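Local coordinates for putative hemoglobin-like oxygen-binding protein (Pseudoalteromonas haloplanktis, PDB 4UUR) that binds heme b and, as a group II truncated hemoglobin, probably binds or carries oxygen at the heme iron, at residues A[34-38]-A[70-74]; A[38-43]-A[65-70]; A[113-118]-A[130-134]. Numbering follows the deposited sequence.

Contact 1: A[34-38]-A[70-74]; sequences ALAIA and FEFLS. With HEM (protoporphyrin IX containing Fe), chain C.
Residues 34-38 and 70-74 are both regular alpha-helix. Each is closed by one backbone bond, Ala38 N to Ala34 O at 3.1 Å and Ser74 N to Phe70 O at 2.8 Å. The two short axes come within 8.8 Å and run at 133° to each other, so the helices cross steeply but are broadly antiparallel. Ala38 CA lies 5.4 Å from Phe70 CA, and Ala34 CA lies 6.0 Å from Ser74 CA. The small Ala34 and Ala38, both pointing toward the other helix, are consistent with this close approach. The side-chain contacts are apolar, without hydrogen bonds between the segments, and 289 Å² is buried.

Phe70 (chi1 t) lays its ring along helix 34-38. Ala34 CB meets the ring edge at CE1 of Phe70, 3.8 Å away. Leu35, its chi1 of -110° between wells, covers one face in a CH-pi contact, with Leu35 CD2 3.9 Å from the centroid of the Phe70 ring.

Leu73 (mt) points toward the other helix. Its CD1 sits 3.7 Å from Ile37 CG2 and 4.2 Å from Ala38 CB. Ala38 CB also lies 4.0 Å from Phe70 CB.

Phe72 lies beside the heme instead, with Phe72 CE2 3.6 Å from HEM CAC. This is helix-helix packing in the globin core, where helix 31-45 crosses helix 63-76. Helix 103-120 covers Ile37 through Thr116 and Glu120, and Leu82 packs on Phe70.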
# COMPACT_ATOMS: atom_id res chain seq x y z
N ALA A 34 -5.30 -7.61 -6.41
CA ALA A 34 -5.03 -6.96 -5.12
C ALA A 34 -3.98 -7.71 -4.31
O ALA A 34 -3.05 -7.11 -3.80
CB ALA A 34 -6.30 -6.86 -4.33
N LEU A 35 -4.13 -9.03 -4.21
CA LEU A 35 -3.12 -9.89 -3.57
C LEU A 35 -1.73 -9.67 -4.16
O LEU A 35 -0.80 -9.49 -3.40
CB LEU A 35 -3.42 -11.37 -3.70
CG LEU A 35 -3.83 -12.17 -2.46
CD1 LEU A 35 -3.49 -13.65 -2.69
CD2 LEU A 35 -3.22 -11.66 -1.15
N ALA A 36 -1.61 -9.70 -5.48
CA ALA A 36 -0.31 -9.53 -6.14
C ALA A 36 0.33 -8.20 -5.86
O ALA A 36 1.52 -8.13 -5.73
CB ALA A 36 -0.40 -9.76 -7.65
N ILE A 37 -0.45 -7.13 -5.79
CA ILE A 37 0.09 -5.81 -5.42
C ILE A 37 0.62 -5.74 -3.96
O ILE A 37 1.72 -5.20 -3.67
CB ILE A 37 -0.96 -4.71 -5.67
CG1 ILE A 37 -1.15 -4.56 -7.18
CG2 ILE A 37 -0.57 -3.37 -5.02
CD1 ILE A 37 -2.21 -3.57 -7.59
N ALA A 38 -0.17 -6.27 -3.05
CA ALA A 38 0.16 -6.27 -1.65
C ALA A 38 1.45 -7.05 -1.44
O ALA A 38 2.37 -6.61 -0.74
CB ALA A 38 -0.99 -6.89 -0.86
N PHE A 70 -3.70 -6.35 1.99
CA PHE A 70 -4.55 -6.89 0.92
C PHE A 70 -6.03 -6.59 1.17
O PHE A 70 -6.72 -6.01 0.30
CB PHE A 70 -4.36 -8.40 0.78
CG PHE A 70 -5.53 -9.10 0.15
CD1 PHE A 70 -5.84 -8.90 -1.19
CD2 PHE A 70 -6.30 -10.00 0.89
CE1 PHE A 70 -6.92 -9.55 -1.78
CE2 PHE A 70 -7.38 -10.66 0.31
CZ PHE A 70 -7.70 -10.43 -1.02
N GLU A 71 -6.50 -6.97 2.36
CA GLU A 71 -7.86 -6.68 2.81
C GLU A 71 -8.16 -5.24 2.59
O GLU A 71 -9.24 -4.91 2.12
CB GLU A 71 -8.04 -7.02 4.29
CG GLU A 71 -8.27 -8.50 4.56
CD GLU A 71 -7.82 -8.95 5.95
OE1 GLU A 71 -7.76 -8.18 6.95
OE2 GLU A 71 -7.50 -10.14 6.04
N PHE A 72 -7.20 -4.36 2.88
CA PHE A 72 -7.46 -2.92 2.67
C PHE A 72 -7.61 -2.59 1.21
O PHE A 72 -8.57 -1.89 0.83
CB PHE A 72 -6.39 -2.04 3.28
CG PHE A 72 -6.46 -0.62 2.84
CD1 PHE A 72 -7.38 0.26 3.41
CD2 PHE A 72 -5.58 -0.14 1.85
CE1 PHE A 72 -7.42 1.59 3.00
CE2 PHE A 72 -5.61 1.17 1.45
CZ PHE A 72 -6.53 2.04 2.02
N LEU A 73 -6.69 -3.11 0.40
CA LEU A 73 -6.70 -2.88 -1.05
C LEU A 73 -7.97 -3.41 -1.72
O LEU A 73 -8.49 -2.76 -2.59
CB LEU A 73 -5.46 -3.49 -1.74
CG LEU A 73 -4.17 -2.75 -1.48
CD1 LEU A 73 -3.02 -3.42 -2.23
CD2 LEU A 73 -4.31 -1.30 -1.86
N SER A 74 -8.47 -4.57 -1.33
CA SER A 74 -9.70 -5.03 -1.93
C SER A 74 -10.84 -3.97 -1.88
O SER A 74 -11.48 -3.75 -2.88
CB SER A 74 -10.19 -6.32 -1.33
OG SER A 74 -11.55 -6.53 -1.75
CHA HEM C . 0.18 -0.36 8.82
CHB HEM C . 4.13 2.32 7.88
CHC HEM C . 1.59 4.61 4.43
CHD HEM C . -1.82 1.28 4.80
C1A HEM C . 1.45 0.19 8.88
C2A HEM C . 2.44 -0.20 9.79
C3A HEM C . 3.55 0.54 9.51
C4A HEM C . 3.26 1.41 8.43
CMA HEM C . 4.89 0.47 10.24
CAA HEM C . 2.34 -1.23 10.90
CBA HEM C . 1.93 -2.61 10.39
CGA HEM C . 2.49 -3.78 11.17
O1A HEM C . 3.70 -4.10 11.22
O2A HEM C . 1.67 -4.50 11.76
C1B HEM C . 3.75 3.22 6.87
C2B HEM C . 4.53 4.34 6.45
C3B HEM C . 3.81 4.99 5.48
C4B HEM C . 2.55 4.26 5.38
CMB HEM C . 5.92 4.64 6.97
CAB HEM C . 3.96 6.21 4.62
CBB HEM C . 4.92 7.06 4.82
C1C HEM C . 0.46 3.86 4.14
C2C HEM C . -0.42 4.05 3.06
C3C HEM C . -1.41 3.11 3.20
C4C HEM C . -1.08 2.32 4.33
CMC HEM C . -0.29 5.16 2.02
CAC HEM C . -2.58 2.81 2.35
CBC HEM C . -2.76 3.37 1.16
C1D HEM C . -1.52 0.64 5.96
C2D HEM C . -2.45 -0.34 6.52
C3D HEM C . -1.90 -0.78 7.62
C4D HEM C . -0.63 -0.07 7.75
CMD HEM C . -3.80 -0.77 6.01
CAD HEM C . -2.50 -1.78 8.60
CBD HEM C . -3.15 -0.92 9.69
CGD HEM C . -3.91 -1.71 10.76
O1D HEM C . -3.87 -2.95 10.82
O2D HEM C . -4.61 -1.15 11.62
NA HEM C . 1.99 1.15 8.02
NB HEM C . 2.61 3.23 6.21
NC HEM C . 0.06 2.80 4.85
ND HEM C . -0.43 0.73 6.68
FE HEM C . 1.01 1.92 6.46
O HOH W 1 1.97 0.42 5.19

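Contact 2: A[38-43]-A[65-70]; sequences ANRFYD and IRQVFF. With HEM (protoporphyrin IX containing Fe), chain C.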
# COMPACT_ATOMS: atom_id res chain seq x y z
N ALA A 38 -0.17 -6.27 -3.05
CA ALA A 38 0.16 -6.27 -1.65
C ALA A 38 1.45 -7.05 -1.44
O ALA A 38 2.37 -6.61 -0.74
CB ALA A 38 -0.99 -6.89 -0.86
N ASN A 39 1.53 -8.22 -2.07
CA ASN A 39 2.66 -9.06 -1.90
C ASN A 39 3.89 -8.56 -2.56
O ASN A 39 4.94 -8.70 -1.98
CB ASN A 39 2.38 -10.51 -2.28
CG ASN A 39 1.62 -11.23 -1.19
OD1 ASN A 39 2.04 -11.27 -0.04
ND2 ASN A 39 0.48 -11.71 -1.52
N ARG A 40 3.79 -8.04 -3.76
CA ARG A 40 4.92 -7.45 -4.48
C ARG A 40 5.50 -6.26 -3.71
O ARG A 40 6.71 -6.09 -3.63
CB ARG A 40 4.44 -6.95 -5.83
CG ARG A 40 5.48 -6.17 -6.65
CD ARG A 40 6.45 -7.07 -7.37
NE ARG A 40 5.77 -7.71 -8.48
CZ ARG A 40 6.34 -8.57 -9.32
NH1 ARG A 40 7.61 -8.96 -9.20
NH2 ARG A 40 5.63 -9.04 -10.31
N PHE A 41 4.61 -5.43 -3.17
CA PHE A 41 4.99 -4.26 -2.36
C PHE A 41 5.94 -4.65 -1.23
O PHE A 41 7.01 -4.08 -1.10
CB PHE A 41 3.71 -3.59 -1.78
CG PHE A 41 4.00 -2.39 -0.91
CD1 PHE A 41 4.56 -1.24 -1.44
CD2 PHE A 41 3.75 -2.43 0.43
CE1 PHE A 41 4.85 -0.16 -0.63
CE2 PHE A 41 4.01 -1.35 1.23
CZ PHE A 41 4.54 -0.21 0.70
N TYR A 42 5.54 -5.64 -0.42
CA TYR A 42 6.35 -6.08 0.71
C TYR A 42 7.56 -6.87 0.24
O TYR A 42 8.61 -6.85 0.86
CB TYR A 42 5.45 -6.90 1.67
CG TYR A 42 4.48 -5.98 2.43
CD1 TYR A 42 4.96 -5.00 3.29
CD2 TYR A 42 3.12 -6.07 2.25
CE1 TYR A 42 4.11 -4.11 3.94
CE2 TYR A 42 2.24 -5.22 2.93
CZ TYR A 42 2.75 -4.22 3.78
OH TYR A 42 1.91 -3.34 4.45
N ASP A 43 7.41 -7.58 -0.87
CA ASP A 43 8.53 -8.33 -1.41
C ASP A 43 9.70 -7.43 -1.74
O ASP A 43 10.86 -7.75 -1.45
CB ASP A 43 8.07 -9.10 -2.63
CG ASP A 43 7.43 -10.45 -2.26
OD1 ASP A 43 7.42 -10.83 -1.06
OD2 ASP A 43 6.98 -11.13 -3.19
N ILE A 65 0.54 -8.49 8.13
CA ILE A 65 0.43 -7.20 7.45
C ILE A 65 0.26 -7.37 5.92
O ILE A 65 -0.42 -6.57 5.28
CB ILE A 65 1.63 -6.27 7.77
CG1 ILE A 65 1.41 -4.88 7.22
CG2 ILE A 65 2.92 -6.79 7.18
CD1 ILE A 65 0.17 -4.22 7.73
N ARG A 66 0.87 -8.41 5.35
CA ARG A 66 0.60 -8.75 3.97
C ARG A 66 -0.93 -8.93 3.75
O ARG A 66 -1.52 -8.32 2.83
CB ARG A 66 1.33 -10.00 3.55
CG ARG A 66 2.80 -9.78 3.28
CD ARG A 66 3.48 -11.11 2.96
NE ARG A 66 4.91 -10.95 2.69
CZ ARG A 66 5.47 -10.61 1.51
NH1 ARG A 66 4.76 -10.38 0.42
NH2 ARG A 66 6.76 -10.51 1.42
N GLN A 67 -1.53 -9.75 4.61
CA GLN A 67 -2.95 -10.09 4.56
C GLN A 67 -3.81 -8.86 4.84
O GLN A 67 -4.73 -8.54 4.10
CB GLN A 67 -3.24 -11.21 5.57
CG GLN A 67 -4.71 -11.57 5.81
CD GLN A 67 -5.43 -12.01 4.55
OE1 GLN A 67 -4.92 -12.82 3.76
NE2 GLN A 67 -6.63 -11.47 4.35
N VAL A 68 -3.48 -8.12 5.89
CA VAL A 68 -4.24 -6.91 6.23
C VAL A 68 -4.20 -5.89 5.12
O VAL A 68 -5.22 -5.36 4.74
CB VAL A 68 -3.75 -6.28 7.54
CG1 VAL A 68 -4.36 -4.90 7.76
CG2 VAL A 68 -4.14 -7.18 8.70
N PHE A 69 -3.00 -5.59 4.59
CA PHE A 69 -2.88 -4.61 3.51
C PHE A 69 -3.71 -5.06 2.31
O PHE A 69 -4.34 -4.24 1.68
CB PHE A 69 -1.43 -4.44 3.07
CG PHE A 69 -1.20 -3.31 2.11
CD1 PHE A 69 -1.61 -2.03 2.40
CD2 PHE A 69 -0.51 -3.51 0.96
CE1 PHE A 69 -1.40 -0.97 1.53
CE2 PHE A 69 -0.22 -2.48 0.10
CZ PHE A 69 -0.68 -1.20 0.38
N PHE A 70 -3.70 -6.35 1.99
CA PHE A 70 -4.55 -6.89 0.92
C PHE A 70 -6.03 -6.59 1.17
O PHE A 70 -6.72 -6.01 0.30
CB PHE A 70 -4.36 -8.40 0.78
CG PHE A 70 -5.53 -9.10 0.15
CD1 PHE A 70 -5.84 -8.90 -1.19
CD2 PHE A 70 -6.30 -10.00 0.89
CE1 PHE A 70 -6.92 -9.55 -1.78
CE2 PHE A 70 -7.38 -10.66 0.31
CZ PHE A 70 -7.70 -10.43 -1.02
CHA HEM C . 0.18 -0.36 8.82
CHB HEM C . 4.13 2.32 7.88
CHC HEM C . 1.59 4.61 4.43
CHD HEM C . -1.82 1.28 4.80
C1A HEM C . 1.45 0.19 8.88
C2A HEM C . 2.44 -0.20 9.79
C3A HEM C . 3.55 0.54 9.51
C4A HEM C . 3.26 1.41 8.43
CMA HEM C . 4.89 0.47 10.24
CAA HEM C . 2.34 -1.23 10.90
CBA HEM C . 1.93 -2.61 10.39
CGA HEM C . 2.49 -3.78 11.17
O1A HEM C . 3.70 -4.10 11.22
O2A HEM C . 1.67 -4.50 11.76
C1B HEM C . 3.75 3.22 6.87
C2B HEM C . 4.53 4.34 6.45
C3B HEM C . 3.81 4.99 5.48
C4B HEM C . 2.55 4.26 5.38
CMB HEM C . 5.92 4.64 6.97
CAB HEM C . 3.96 6.21 4.62
CBB HEM C . 4.92 7.06 4.82
C1C HEM C . 0.46 3.86 4.14
C2C HEM C . -0.42 4.05 3.06
C3C HEM C . -1.41 3.11 3.20
C4C HEM C . -1.08 2.32 4.33
CMC HEM C . -0.29 5.16 2.02
CAC HEM C . -2.58 2.81 2.35
CBC HEM C . -2.76 3.37 1.16
C1D HEM C . -1.52 0.64 5.96
C2D HEM C . -2.45 -0.34 6.52
C3D HEM C . -1.90 -0.78 7.62
C4D HEM C . -0.63 -0.07 7.75
CMD HEM C . -3.80 -0.77 6.01
CAD HEM C . -2.50 -1.78 8.60
CBD HEM C . -3.15 -0.92 9.69
CGD HEM C . -3.91 -1.71 10.76
O1D HEM C . -3.87 -2.95 10.82
O2D HEM C . -4.61 -1.15 11.62
NA HEM C . 1.99 1.15 8.02
NB HEM C . 2.61 3.23 6.21
NC HEM C . 0.06 2.80 4.85
ND HEM C . -0.43 0.73 6.68
FE HEM C . 1.01 1.92 6.46
O HOH W 1 1.97 0.42 5.19
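Arg66 reaches across to helix 38-43 and spends its guanidinium on three acceptors there. NH1 of Arg66 donates to Asn39 O and Asn39 OD1, both at 2.9 Å. NH2 of Arg66 forms a salt bridge with Asp43 OD1 at 2.6 Å. Tyr42 CB lies over one face of the guanidinium, 3.7 Å from Arg66 CZ.

Toward the heme the contact becomes apolar. Tyr42 turns its ring edge toward the face of Phe69 in an offset edge-to-face pair, with centroids 5.7 Å apart and planes at 78°. Phe41 joins them obliquely, its CD2 4.0 Å from Phe69 CE2. Ile65 CG2 covers one face of the Tyr42 ring, and Tyr42 OH lies 3.2 Å from Ile65 CG1. Ala38 CB touches Phe70 CB at 4.0 Å.

Ile65, Val68 and Phe69 also line the heme pocket, Phe69 CE1 4.0 Å from HEM CHD. The O of water 1 binds HEM FE at 2.2 Å on this side. Helices 31-45 and 63-76, B and E of the globin fold, thus form its distal wall.

Contact 3: A[113-118]-A[130-134]; sequences MNKTLD and LKQSF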
# COMPACT_ATOMS: atom_id res chain seq x y z
N MET A 113 5.91 1.44 -3.75
CA MET A 113 4.58 1.28 -4.41
C MET A 113 4.60 1.68 -5.93
O MET A 113 3.94 1.04 -6.77
CB MET A 113 3.50 2.03 -3.65
CG MET A 113 2.13 1.93 -4.28
SD MET A 113 1.61 0.22 -4.37
CE MET A 113 1.15 -0.07 -2.64
N ASN A 114 5.39 2.70 -6.28
CA ASN A 114 5.73 2.98 -7.71
C ASN A 114 6.30 1.76 -8.45
O ASN A 114 5.81 1.35 -9.50
CB ASN A 114 6.70 4.16 -7.81
CG ASN A 114 6.05 5.50 -7.43
OD1 ASN A 114 4.84 5.68 -7.55
ND2 ASN A 114 6.84 6.40 -6.91
N LYS A 115 7.34 1.18 -7.90
CA LYS A 115 7.91 -0.02 -8.49
C LYS A 115 6.90 -1.16 -8.65
O LYS A 115 6.92 -1.90 -9.67
CB LYS A 115 9.08 -0.50 -7.66
CG LYS A 115 10.29 0.42 -7.78
CD LYS A 115 11.48 -0.15 -7.03
CE LYS A 115 12.56 -0.67 -7.97
NZ LYS A 115 13.41 0.49 -8.40
N THR A 116 6.03 -1.31 -7.63
CA THR A 116 5.00 -2.32 -7.63
C THR A 116 3.98 -2.07 -8.76
O THR A 116 3.60 -2.99 -9.48
CB THR A 116 4.26 -2.32 -6.26
OG1 THR A 116 5.17 -2.75 -5.24
CG2 THR A 116 3.00 -3.22 -6.27
N LEU A 117 3.50 -0.84 -8.83
CA LEU A 117 2.46 -0.48 -9.80
C LEU A 117 2.96 -0.53 -11.26
O LEU A 117 2.21 -0.98 -12.14
CB LEU A 117 1.87 0.89 -9.49
CG LEU A 117 1.08 0.90 -8.18
CD1 LEU A 117 0.65 2.30 -7.82
CD2 LEU A 117 -0.12 0.01 -8.24
N ASP A 118 4.21 -0.14 -11.50
CA ASP A 118 4.84 -0.40 -12.80
C ASP A 118 4.78 -1.89 -13.18
O ASP A 118 4.50 -2.24 -14.33
CB ASP A 118 6.32 0.07 -12.84
CG ASP A 118 6.44 1.57 -12.94
OD1 ASP A 118 5.39 2.22 -13.07
OD2 ASP A 118 7.56 2.12 -12.82
N LEU A 130 -3.38 5.46 -10.05
CA LEU A 130 -3.10 4.82 -8.74
C LEU A 130 -1.89 5.43 -8.06
O LEU A 130 -1.91 5.66 -6.86
CB LEU A 130 -2.96 3.32 -8.85
CG LEU A 130 -4.25 2.66 -9.29
CD1 LEU A 130 -4.02 1.19 -9.66
CD2 LEU A 130 -5.32 2.78 -8.22
N LYS A 131 -0.86 5.75 -8.83
CA LYS A 131 0.32 6.37 -8.26
C LYS A 131 0.02 7.69 -7.56
O LYS A 131 0.58 7.98 -6.51
CB LYS A 131 1.40 6.63 -9.32
CG LYS A 131 2.27 5.45 -9.68
CD LYS A 131 3.25 5.79 -10.81
CE LYS A 131 4.11 4.58 -11.12
NZ LYS A 131 4.88 4.70 -12.38
N GLN A 132 -0.80 8.52 -8.20
CA GLN A 132 -1.12 9.85 -7.67
C GLN A 132 -1.94 9.68 -6.42
O GLN A 132 -1.62 10.27 -5.42
CB GLN A 132 -1.88 10.72 -8.69
CG GLN A 132 -0.98 11.20 -9.84
CD GLN A 132 0.23 11.98 -9.33
OE1 GLN A 132 0.10 12.81 -8.44
NE2 GLN A 132 1.42 11.70 -9.88
N SER A 133 -2.95 8.81 -6.46
CA SER A 133 -3.84 8.63 -5.31
C SER A 133 -3.17 7.98 -4.05
O SER A 133 -3.40 8.41 -2.90
CB SER A 133 -5.11 7.93 -5.73
OG SER A 133 -4.87 6.62 -6.16
N PHE A 134 -2.29 7.00 -4.27
CA PHE A 134 -1.36 6.54 -3.22
C PHE A 134 -0.43 7.67 -2.76
O PHE A 134 -0.21 7.83 -1.58
CB PHE A 134 -0.44 5.37 -3.69
CG PHE A 134 -1.12 4.01 -3.69
CD1 PHE A 134 -1.51 3.41 -2.50
CD2 PHE A 134 -1.32 3.32 -4.87
CE1 PHE A 134 -2.13 2.17 -2.50
CE2 PHE A 134 -1.96 2.10 -4.87
CZ PHE A 134 -2.35 1.50 -3.69
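Met113 opens the contact on the buried side. Its side chain folds over one face of the Phe134 ring. CG of Met113 makes a CH-pi contact 4.0 Å from the Phe134 centroid, and SD of Met113 is 4.2 Å from the same centroid. The second is a Met-aromatic contact, with the sulfur 18° off the ring normal.

Asn114 marks the closest backbone approach, its CA 6.4 Å from Lys131 CA. Asn114 OD1 lies 3.3 Å from Lys131 CG, which is packing against the lysine's aliphatic part.

Leu117, one turn after Met113, points toward the other helix. Its CD1 fits between three residues: it is 3.7 Å from Phe134 CD2, 3.9 Å from Leu130 CB and 4.0 Å from Lys131 CG.

Asp118 ends the segment at the exposed edge. Lys131 leaves its helix with chi1 m and is extended beyond it (chi2 to chi4 t), so that Lys131 NZ donates to Asp118 OD1 at 2.6 Å. This salt bridge closes the solvent side of the contact.

The short axes run at 157°, close to antiparallel, and approach to 10.3 Å. The arrangement is an antiparallel helical hairpin formed by the last two helices of the globin, 103-120 and 124-141. Phe134 also touches the heme. Met113 packs on Phe41 of helix 31-45 and on Phe69 of helix 63-76, while Phe134 packs on Leu73 of helix 63-76.

Contacts 1 and 2 are successive parts of one crossing between helix 31-45 and helix 63-76. Their centres are 6 Å apart, they share Ala38 and Phe70, and contact 2 is nested inside the loop that contact 1 closes. Contact 3 comes later in the chain and joins helices 103-120 and 124-141. Its centre is 13 Å from contact 1 and 14 Å from contact 2. The two helix pairs still touch: Ile37 O lies 3.5 Å from Thr116 CG2, and Phe69 CZ lies 3.7 Å from Met113 CE. Together they pack as the four-helix, two-over-two core expected of a truncated globin. Each contact supplies at least one residue to the heme pocket.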